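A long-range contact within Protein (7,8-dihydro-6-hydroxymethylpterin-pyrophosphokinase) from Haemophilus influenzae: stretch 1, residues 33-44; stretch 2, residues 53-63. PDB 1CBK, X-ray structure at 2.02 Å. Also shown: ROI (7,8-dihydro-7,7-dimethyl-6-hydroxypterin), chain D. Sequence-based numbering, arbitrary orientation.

Stretch 1 (33-44) HLVTTSSFYKSK
Stretch 2 (53-63) DYVNAVAKIET

Stretch 2 forms one strand, residues 54-63. It pairs antiparallel with two strands of stretch 1, 33-37 (which begins earlier in the chain) and 41-43, at 150° and 135° between N-to-C directions. The axes approach to 4.5 and 4.6 Å. The contact buries 983 Å². Paired side chains fall on two faces: Ser 43, Tyr 54, Tyr 41, Asn 56, Thr 36, Lys 60, His 33 and Glu 62 on one; Lys 42, Val 55, Thr 37, Ala 59, Leu 34 and Ile 61 on the other.

Asp 53 precedes the strand (phi/psi -64/151, chi1 m). Asp 53 OD2 forms a salt bridge with Lys 42 NZ, 3.1 Å. The lysine reaches it with chi1 to chi3 all t and chi4 at -89°.

Tyr 54 pairs with Ser 43, CA to CA 5.2 Å. Ser 43 N donates to Tyr 54 O, and Tyr 54 N to Ser 43 O, both at 2.9 Å. The Tyr 54 ring (chi1 m, chi2 76°) lays one face against the pterin, with Tyr 54 CG 3.2 Å from ROI N3.

Val 55 (chi1 t) sits opposite Lys 42 in a non-hydrogen-bonded pair, CA to CA 4.5 Å. Val 55 CG1 packs 3.9 Å from Phe 40 CB.

Asn 56 pairs with Tyr 41: Tyr 41 N to Asn 56 O is 2.9 Å, Asn 56 N to Tyr 41 O 2.8 Å. Asn 56 (chi1 m, chi2 106°) shares a face with Ser 43 (chi1 p), so Asn 56 OD1 can accept from Ser 43 OG at 2.9 Å. Both hold the pterin: Asn 56 OD1 accepts from ROI N3 at 3.0 Å, Asn 56 ND2 donates to ROI O4 at 2.8 Å, and Ser 43 OG accepts from ROI N2 at 2.9 Å. Lys 44 O also accepts from ROI N2, 2.8 Å.

Residues 38-40 loop between the ladders. Ala 57 (phi/psi -160/169) points its CB toward stretch 1, 3.8 Å from Phe 40 CD1 (chi1 m, chi2 16°).

Val 58 (chi1 t) meets Ser 38 (chi1 p). Ser 38 N donates to Val 58 O, and Val 58 N to Ser 38 OG, both at 3.0 Å. The hydroxyl thus replaces a backbone acceptor.

Ala 59 faces Thr 37 (chi1 m), CA to CA 4.3 Å. Ala 59 CB lies 3.8 Å from Leu 34 CD1.

Lys 60, all chi t, pairs with Thr 36; Lys 60 N to Thr 36 O is 2.8 Å. A bulge at Val 35 (phi/psi -81/-51) shifts the register by one. Lys 60 O accepts from Val 35 N at 2.8 Å and weakly from Thr 36 N at 3.5 Å.

Ile 61 (chi1 p, chi2 t) opposes Leu 34 (chi1 t, chi2 p), Ile 61 CG2 to Leu 34 CD1 3.9 Å.

Glu 62 (chi1 m, chi2 t) pairs with His 33: His 33 N to Glu 62 O is 2.8 Å, Glu 62 N to His 33 O 2.9 Å.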

ATOM      1  N   HIS A  33     -17.213   5.769  22.016  1.00  8.07           N
ATOM      2  CA  HIS A  33     -17.799   4.510  22.454  1.00  6.87           C
ATOM      3  C   HIS A  33     -17.279   3.419  21.522  1.00  7.43           C
ATOM      4  O   HIS A  33     -17.400   3.558  20.305  1.00  8.36           O
ATOM      5  CB  HIS A  33     -19.334   4.565  22.351  1.00  5.22           C
ATOM      6  CG  HIS A  33     -20.002   3.244  22.597  1.00  9.12           C
ATOM      7  ND1 HIS A  33     -19.772   2.493  23.736  1.00  7.90           N
ATOM      8  CD2 HIS A  33     -20.832   2.502  21.824  1.00  9.86           C
ATOM      9  CE1 HIS A  33     -20.422   1.348  23.652  1.00  5.33           C
ATOM     10  NE2 HIS A  33     -21.072   1.324  22.499  1.00 11.16           N
ATOM     11  N   LEU A  34     -16.665   2.386  22.088  1.00  7.11           N
ATOM     12  CA  LEU A  34     -16.169   1.253  21.309  1.00  8.33           C
ATOM     13  C   LEU A  34     -17.372   0.375  21.042  1.00  9.77           C
ATOM     14  O   LEU A  34     -17.938  -0.206  21.971  1.00 10.46           O
ATOM     15  CB  LEU A  34     -15.109   0.460  22.100  1.00  8.42           C
ATOM     16  CG  LEU A  34     -14.552  -0.845  21.495  1.00  8.04           C
ATOM     17  CD1 LEU A  34     -13.881  -0.509  20.170  1.00  5.90           C
ATOM     18  CD2 LEU A  34     -13.527  -1.486  22.447  1.00  6.70           C
ATOM     19  N   VAL A  35     -17.781   0.280  19.779  1.00 10.72           N
ATOM     20  CA  VAL A  35     -18.958  -0.514  19.440  1.00  9.45           C
ATOM     21  C   VAL A  35     -18.715  -2.009  19.339  1.00  9.82           C
ATOM     22  O   VAL A  35     -19.462  -2.804  19.899  1.00  9.81           O
ATOM     23  CB  VAL A  35     -19.625  -0.013  18.144  1.00  8.14           C
ATOM     24  CG1 VAL A  35     -20.866  -0.835  17.845  1.00  9.81           C
ATOM     25  CG2 VAL A  35     -19.974   1.438  18.278  1.00  7.93           C
ATOM     26  N   THR A  36     -17.708  -2.398  18.571  1.00 11.66           N
ATOM     27  CA  THR A  36     -17.411  -3.809  18.398  1.00  9.89           C
ATOM     28  C   THR A  36     -15.983  -3.893  17.869  1.00  8.77           C
ATOM     29  O   THR A  36     -15.435  -2.894  17.402  1.00  8.68           O
ATOM     30  CB  THR A  36     -18.436  -4.473  17.403  1.00 12.28           C
ATOM     31  OG1 THR A  36     -18.271  -5.898  17.400  1.00 16.75           O
ATOM     32  CG2 THR A  36     -18.256  -3.945  15.995  1.00  7.53           C
ATOM     33  N   THR A  37     -15.392  -5.080  17.986  1.00  9.30           N
ATOM     34  CA  THR A  37     -14.041  -5.366  17.541  1.00  9.65           C
ATOM     35  C   THR A  37     -14.107  -6.715  16.822  1.00  8.56           C
ATOM     36  O   THR A  37     -14.816  -7.626  17.258  1.00  7.93           O
ATOM     37  CB  THR A  37     -13.062  -5.496  18.747  1.00 13.18           C
ATOM     38  OG1 THR A  37     -13.147  -4.319  19.560  1.00 13.74           O
ATOM     39  CG2 THR A  37     -11.611  -5.679  18.256  1.00 10.68           C
ATOM     40  N   SER A  38     -13.397  -6.821  15.709  1.00  6.77           N
ATOM     41  CA  SER A  38     -13.348  -8.050  14.951  1.00  8.05           C
ATOM     42  C   SER A  38     -12.556  -9.083  15.770  1.00  8.51           C
ATOM     43  O   SER A  38     -12.061  -8.770  16.858  1.00  8.24           O
ATOM     44  CB  SER A  38     -12.563  -7.794  13.667  1.00  9.89           C
ATOM     45  OG  SER A  38     -11.201  -7.494  13.987  1.00  8.71           O
ATOM     46  N   SER A  39     -12.464 -10.301  15.232  1.00  6.30           N
ATOM     47  CA  SER A  39     -11.656 -11.371  15.825  1.00  8.80           C
ATOM     48  C   SER A  39     -10.195 -10.927  15.636  1.00  8.11           C
ATOM     49  O   SER A  39      -9.921  -9.984  14.875  1.00  6.45           O
ATOM     50  CB  SER A  39     -11.860 -12.668  15.038  1.00  6.86           C
ATOM     51  OG  SER A  39     -13.193 -13.140  15.124  1.00  8.24           O
ATOM     52  N   PHE A  40      -9.267 -11.580  16.336  1.00 10.01           N
ATOM     53  CA  PHE A  40      -7.840 -11.279  16.225  1.00  7.24           C
ATOM     54  C   PHE A  40      -7.313 -12.289  15.192  1.00  8.74           C
ATOM     55  O   PHE A  40      -7.604 -13.496  15.284  1.00  8.55           O
ATOM     56  CB  PHE A  40      -7.133 -11.484  17.568  1.00  8.10           C
ATOM     57  CG  PHE A  40      -7.334 -10.366  18.568  1.00  6.38           C
ATOM     58  CD1 PHE A  40      -8.346  -9.419  18.414  1.00  6.51           C
ATOM     59  CD2 PHE A  40      -6.510 -10.277  19.695  1.00  9.58           C
ATOM     60  CE1 PHE A  40      -8.544  -8.403  19.369  1.00  7.27           C
ATOM     61  CE2 PHE A  40      -6.696  -9.270  20.664  1.00  8.60           C
ATOM     62  CZ  PHE A  40      -7.713  -8.334  20.499  1.00 10.69           C
ATOM     63  N   TYR A  41      -6.535 -11.805  14.222  1.00  7.60           N
ATOM     64  CA  TYR A  41      -6.021 -12.660  13.153  1.00  7.38           C
ATOM     65  C   TYR A  41      -4.517 -12.645  13.171  1.00  7.39           C
ATOM     66  O   TYR A  41      -3.953 -11.561  13.192  1.00  7.17           O
ATOM     67  CB  TYR A  41      -6.460 -12.135  11.771  1.00  5.05           C
ATOM     68  CG  TYR A  41      -7.947 -12.214  11.514  1.00  8.56           C
ATOM     69  CD1 TYR A  41      -8.816 -11.250  12.032  1.00  9.03           C
ATOM     70  CD2 TYR A  41      -8.483 -13.287  10.808  1.00  7.39           C
ATOM     71  CE1 TYR A  41     -10.193 -11.355  11.861  1.00  7.80           C
ATOM     72  CE2 TYR A  41      -9.861 -13.405  10.629  1.00  9.91           C
ATOM     73  CZ  TYR A  41     -10.701 -12.443  11.160  1.00 13.08           C
ATOM     74  OH  TYR A  41     -12.061 -12.579  11.030  1.00 17.18           O
ATOM     75  N   LYS A  42      -3.901 -13.835  13.146  1.00  6.65           N
ATOM     76  CA  LYS A  42      -2.439 -13.977  13.107  1.00  8.42           C
ATOM     77  C   LYS A  42      -2.123 -14.030  11.605  1.00  8.57           C
ATOM     78  O   LYS A  42      -2.584 -14.930  10.892  1.00 10.05           O
ATOM     79  CB  LYS A  42      -1.995 -15.260  13.811  1.00  8.75           C
ATOM     80  CG  LYS A  42      -0.463 -15.439  13.905  1.00 12.59           C
ATOM     81  CD  LYS A  42      -0.133 -16.536  14.911  1.00 22.60           C
ATOM     82  CE  LYS A  42       1.357 -16.652  15.200  1.00 29.08           C
ATOM     83  NZ  LYS A  42       2.066 -17.577  14.262  1.00 33.42           N
ATOM     84  N   SER A  43      -1.323 -13.085  11.134  1.00  9.27           N
ATOM     85  CA  SER A  43      -1.033 -12.995   9.721  1.00  9.70           C
ATOM     86  C   SER A  43       0.456 -12.945   9.414  1.00 11.05           C
ATOM     87  O   SER A  43       1.250 -12.472  10.222  1.00 12.39           O
ATOM     88  CB  SER A  43      -1.703 -11.725   9.178  1.00  6.05           C
ATOM     89  OG  SER A  43      -1.211 -10.573   9.862  1.00  7.04           O
ATOM     90  N   LYS A  44       0.814 -13.398   8.215  1.00 11.27           N
ATOM     91  CA  LYS A  44       2.186 -13.403   7.733  1.00  8.55           C
ATOM     92  C   LYS A  44       2.610 -11.960   7.601  1.00  9.54           C
ATOM     93  O   LYS A  44       1.819 -11.111   7.158  1.00 11.35           O
ATOM     94  CB  LYS A  44       2.207 -14.079   6.364  1.00 13.01           C
ATOM     95  CG  LYS A  44       3.566 -14.182   5.711  1.00 26.67           C
ATOM     96  CD  LYS A  44       3.474 -14.794   4.314  1.00 34.61           C
ATOM     97  CE  LYS A  44       4.812 -15.409   3.907  1.00 43.79           C
ATOM     98  NZ  LYS A  44       4.827 -15.885   2.492  1.00 50.63           N
ATOM     99  N   ASP A  53       5.112 -13.195  13.087  1.00  9.26           N
ATOM    100  CA  ASP A  53       3.813 -12.991  12.467  1.00  9.89           C
ATOM    101  C   ASP A  53       3.092 -11.938  13.306  1.00 11.78           C
ATOM    102  O   ASP A  53       3.284 -11.860  14.530  1.00 10.91           O
ATOM    103  CB  ASP A  53       2.997 -14.276  12.515  1.00 10.10           C
ATOM    104  CG  ASP A  53       3.404 -15.285  11.451  1.00 13.92           C
ATOM    105  OD1 ASP A  53       4.250 -14.967  10.586  1.00 11.50           O
ATOM    106  OD2 ASP A  53       2.847 -16.402  11.490  1.00  9.97           O
ATOM    107  N   TYR A  54       2.207 -11.181  12.664  1.00  9.56           N
ATOM    108  CA  TYR A  54       1.460 -10.133  13.343  1.00  6.59           C
ATOM    109  C   TYR A  54       0.132 -10.609  13.852  1.00  7.14           C
ATOM    110  O   TYR A  54      -0.363 -11.654  13.414  1.00  8.60           O
ATOM    111  CB  TYR A  54       1.184  -8.988  12.371  1.00  5.56           C
ATOM    112  CG  TYR A  54       2.357  -8.077  12.147  1.00  7.93           C
ATOM    113  CD1 TYR A  54       3.437  -8.466  11.333  1.00  8.41           C
ATOM    114  CD2 TYR A  54       2.393  -6.826  12.744  1.00  7.14           C
ATOM    115  CE1 TYR A  54       4.527  -7.592  11.129  1.00  7.37           C
ATOM    116  CE2 TYR A  54       3.470  -5.958  12.549  1.00  7.68           C
ATOM    117  CZ  TYR A  54       4.523  -6.339  11.747  1.00  7.62           C
ATOM    118  OH  TYR A  54       5.545  -5.455  11.588  1.00 11.85           O
ATOM    119  N   VAL A  55      -0.414  -9.877  14.826  1.00  7.45           N
ATOM    120  CA  VAL A  55      -1.772 -10.134  15.329  1.00  7.05           C
ATOM    121  C   VAL A  55      -2.494  -8.820  14.925  1.00  6.98           C
ATOM    122  O   VAL A  55      -1.997  -7.713  15.214  1.00  7.00           O
ATOM    123  CB  VAL A  55      -1.852 -10.421  16.848  1.00  5.66           C
ATOM    124  CG1 VAL A  55      -3.320 -10.654  17.262  1.00  3.57           C
ATOM    125  CG2 VAL A  55      -1.057 -11.680  17.180  1.00  5.47           C
ATOM    126  N   ASN A  56      -3.583  -8.969  14.167  1.00  5.11           N
ATOM    127  CA  ASN A  56      -4.347  -7.852  13.631  1.00  6.73           C
ATOM    128  C   ASN A  56      -5.826  -7.856  13.976  1.00  6.70           C
ATOM    129  O   ASN A  56      -6.422  -8.904  14.168  1.00  7.28           O
ATOM    130  CB  ASN A  56      -4.237  -7.834  12.094  1.00  4.58           C
ATOM    131  CG  ASN A  56      -2.879  -7.367  11.606  1.00  4.64           C
ATOM    132  OD1 ASN A  56      -2.071  -8.164  11.143  1.00  7.07           O
ATOM    133  ND2 ASN A  56      -2.643  -6.071  11.665  1.00  9.97           N
ATOM    134  N   ALA A  57      -6.417  -6.666  14.023  1.00  6.37           N
ATOM    135  CA  ALA A  57      -7.836  -6.528  14.304  1.00  6.11           C
ATOM    136  C   ALA A  57      -8.266  -5.161  13.804  1.00  5.60           C
ATOM    137  O   ALA A  57      -7.434  -4.335  13.401  1.00  4.27           O
ATOM    138  CB  ALA A  57      -8.133  -6.667  15.819  1.00  5.96           C
ATOM    139  N   VAL A  58      -9.580  -4.961  13.782  1.00  5.26           N
ATOM    140  CA  VAL A  58     -10.194  -3.695  13.362  1.00  5.68           C
ATOM    141  C   VAL A  58     -11.292  -3.447  14.386  1.00  4.17           C
ATOM    142  O   VAL A  58     -12.062  -4.363  14.707  1.00  3.56           O
ATOM    143  CB  VAL A  58     -10.839  -3.761  11.913  1.00  4.97           C
ATOM    144  CG1 VAL A  58     -11.549  -2.427  11.584  1.00  3.42           C
ATOM    145  CG2 VAL A  58      -9.759  -4.009  10.836  1.00  2.70           C
ATOM    146  N   ALA A  59     -11.331  -2.230  14.913  1.00  4.93           N
ATOM    147  CA  ALA A  59     -12.335  -1.829  15.897  1.00  7.77           C
ATOM    148  C   ALA A  59     -13.269  -0.764  15.312  1.00  7.07           C
ATOM    149  O   ALA A  59     -12.847   0.082  14.509  1.00  8.57           O
ATOM    150  CB  ALA A  59     -11.640  -1.283  17.159  1.00  6.94           C
ATOM    151  N   LYS A  60     -14.531  -0.811  15.713  1.00  5.61           N
ATOM    152  CA  LYS A  60     -15.523   0.152  15.253  1.00  6.54           C
ATOM    153  C   LYS A  60     -15.873   1.041  16.422  1.00  6.68           C
ATOM    154  O   LYS A  60     -16.187   0.535  17.515  1.00  7.58           O
ATOM    155  CB  LYS A  60     -16.780  -0.582  14.779  1.00  8.14           C
ATOM    156  CG  LYS A  60     -17.944   0.319  14.337  1.00 11.22           C
ATOM    157  CD  LYS A  60     -19.189  -0.534  13.991  1.00  6.94           C
ATOM    158  CE  LYS A  60     -20.366   0.334  13.618  1.00  8.74           C
ATOM    159  NZ  LYS A  60     -21.546  -0.480  13.180  1.00 10.15           N
ATOM    160  N   ILE A  61     -15.791   2.355  16.228  1.00  6.50           N
ATOM    161  CA  ILE A  61     -16.127   3.295  17.302  1.00  8.37           C
ATOM    162  C   ILE A  61     -17.116   4.361  16.821  1.00 11.62           C
ATOM    163  O   ILE A  61     -17.251   4.577  15.621  1.00 10.40           O
ATOM    164  CB  ILE A  61     -14.882   4.060  17.877  1.00  8.17           C
ATOM    165  CG1 ILE A  61     -14.200   4.893  16.788  1.00  5.78           C
ATOM    166  CG2 ILE A  61     -13.904   3.103  18.599  1.00  7.20           C
ATOM    167  CD1 ILE A  61     -13.159   5.864  17.341  1.00  2.00           C
ATOM    168  N   GLU A  62     -17.794   5.014  17.777  1.00 11.85           N
ATOM    169  CA  GLU A  62     -18.740   6.109  17.528  1.00 10.79           C
ATOM    170  C   GLU A  62     -18.100   7.195  18.349  1.00 11.84           C
ATOM    171  O   GLU A  62     -17.901   7.023  19.556  1.00 12.01           O
ATOM    172  CB  GLU A  62     -20.126   5.770  18.066  1.00  9.72           C
ATOM    173  CG  GLU A  62     -20.804   4.652  17.255  1.00 18.47           C
ATOM    174  CD  GLU A  62     -22.144   4.134  17.826  1.00 26.38           C
ATOM    175  OE1 GLU A  62     -22.533   4.494  18.970  1.00 28.85           O
ATOM    176  OE2 GLU A  62     -22.803   3.345  17.103  1.00 26.59           O
ATOM    177  N   THR A  63     -17.676   8.271  17.701  1.00 10.52           N
ATOM    178  CA  THR A  63     -17.001   9.332  18.405  1.00  9.47           C
ATOM    179  C   THR A  63     -17.445  10.726  17.990  1.00 13.85           C
ATOM    180  O   THR A  63     -17.988  10.939  16.887  1.00 13.24           O
ATOM    181  CB  THR A  63     -15.455   9.198  18.207  1.00  7.37           C
ATOM    182  OG1 THR A  63     -14.762  10.123  19.052  1.00 11.66           O
ATOM    183  CG2 THR A  63     -15.056   9.479  16.774  1.00  5.19           C
TER
HETATM  184  N1  ROI D 601       2.283  -7.100   8.452  1.00  4.07           N
HETATM  185  C2  ROI D 601       1.154  -7.651   9.017  1.00  3.61           C
HETATM  186  N2  ROI D 601       0.862  -8.943   8.709  1.00  3.50           N
HETATM  187  N3  ROI D 601       0.338  -6.967   9.855  1.00  5.78           N
HETATM  188  C4  ROI D 601       0.571  -5.678  10.184  1.00  2.56           C
HETATM  189  O4  ROI D 601      -0.146  -5.054  10.983  1.00  9.20           O
HETATM  190  C4A ROI D 601       1.699  -5.019   9.594  1.00  3.34           C
HETATM  191  N5  ROI D 601       1.948  -3.771   9.867  1.00  6.10           N
HETATM  192  C6  ROI D 601       3.016  -3.071   9.344  1.00 10.62           C
HETATM  193  C7  ROI D 601       3.876  -3.739   8.239  1.00 11.39           C
HETATM  194  C16 ROI D 601       3.437  -3.237   6.809  1.00  7.11           C
HETATM  195  C15 ROI D 601       5.372  -3.508   8.494  1.00  9.55           C
HETATM  196  N8  ROI D 601       3.662  -5.217   8.161  1.00  8.75           N
HETATM  197  C8A ROI D 601       2.551  -5.831   8.709  1.00  6.18           C
HETATM  198  O9  ROI D 601       3.191  -1.903   9.819  1.00 13.26           O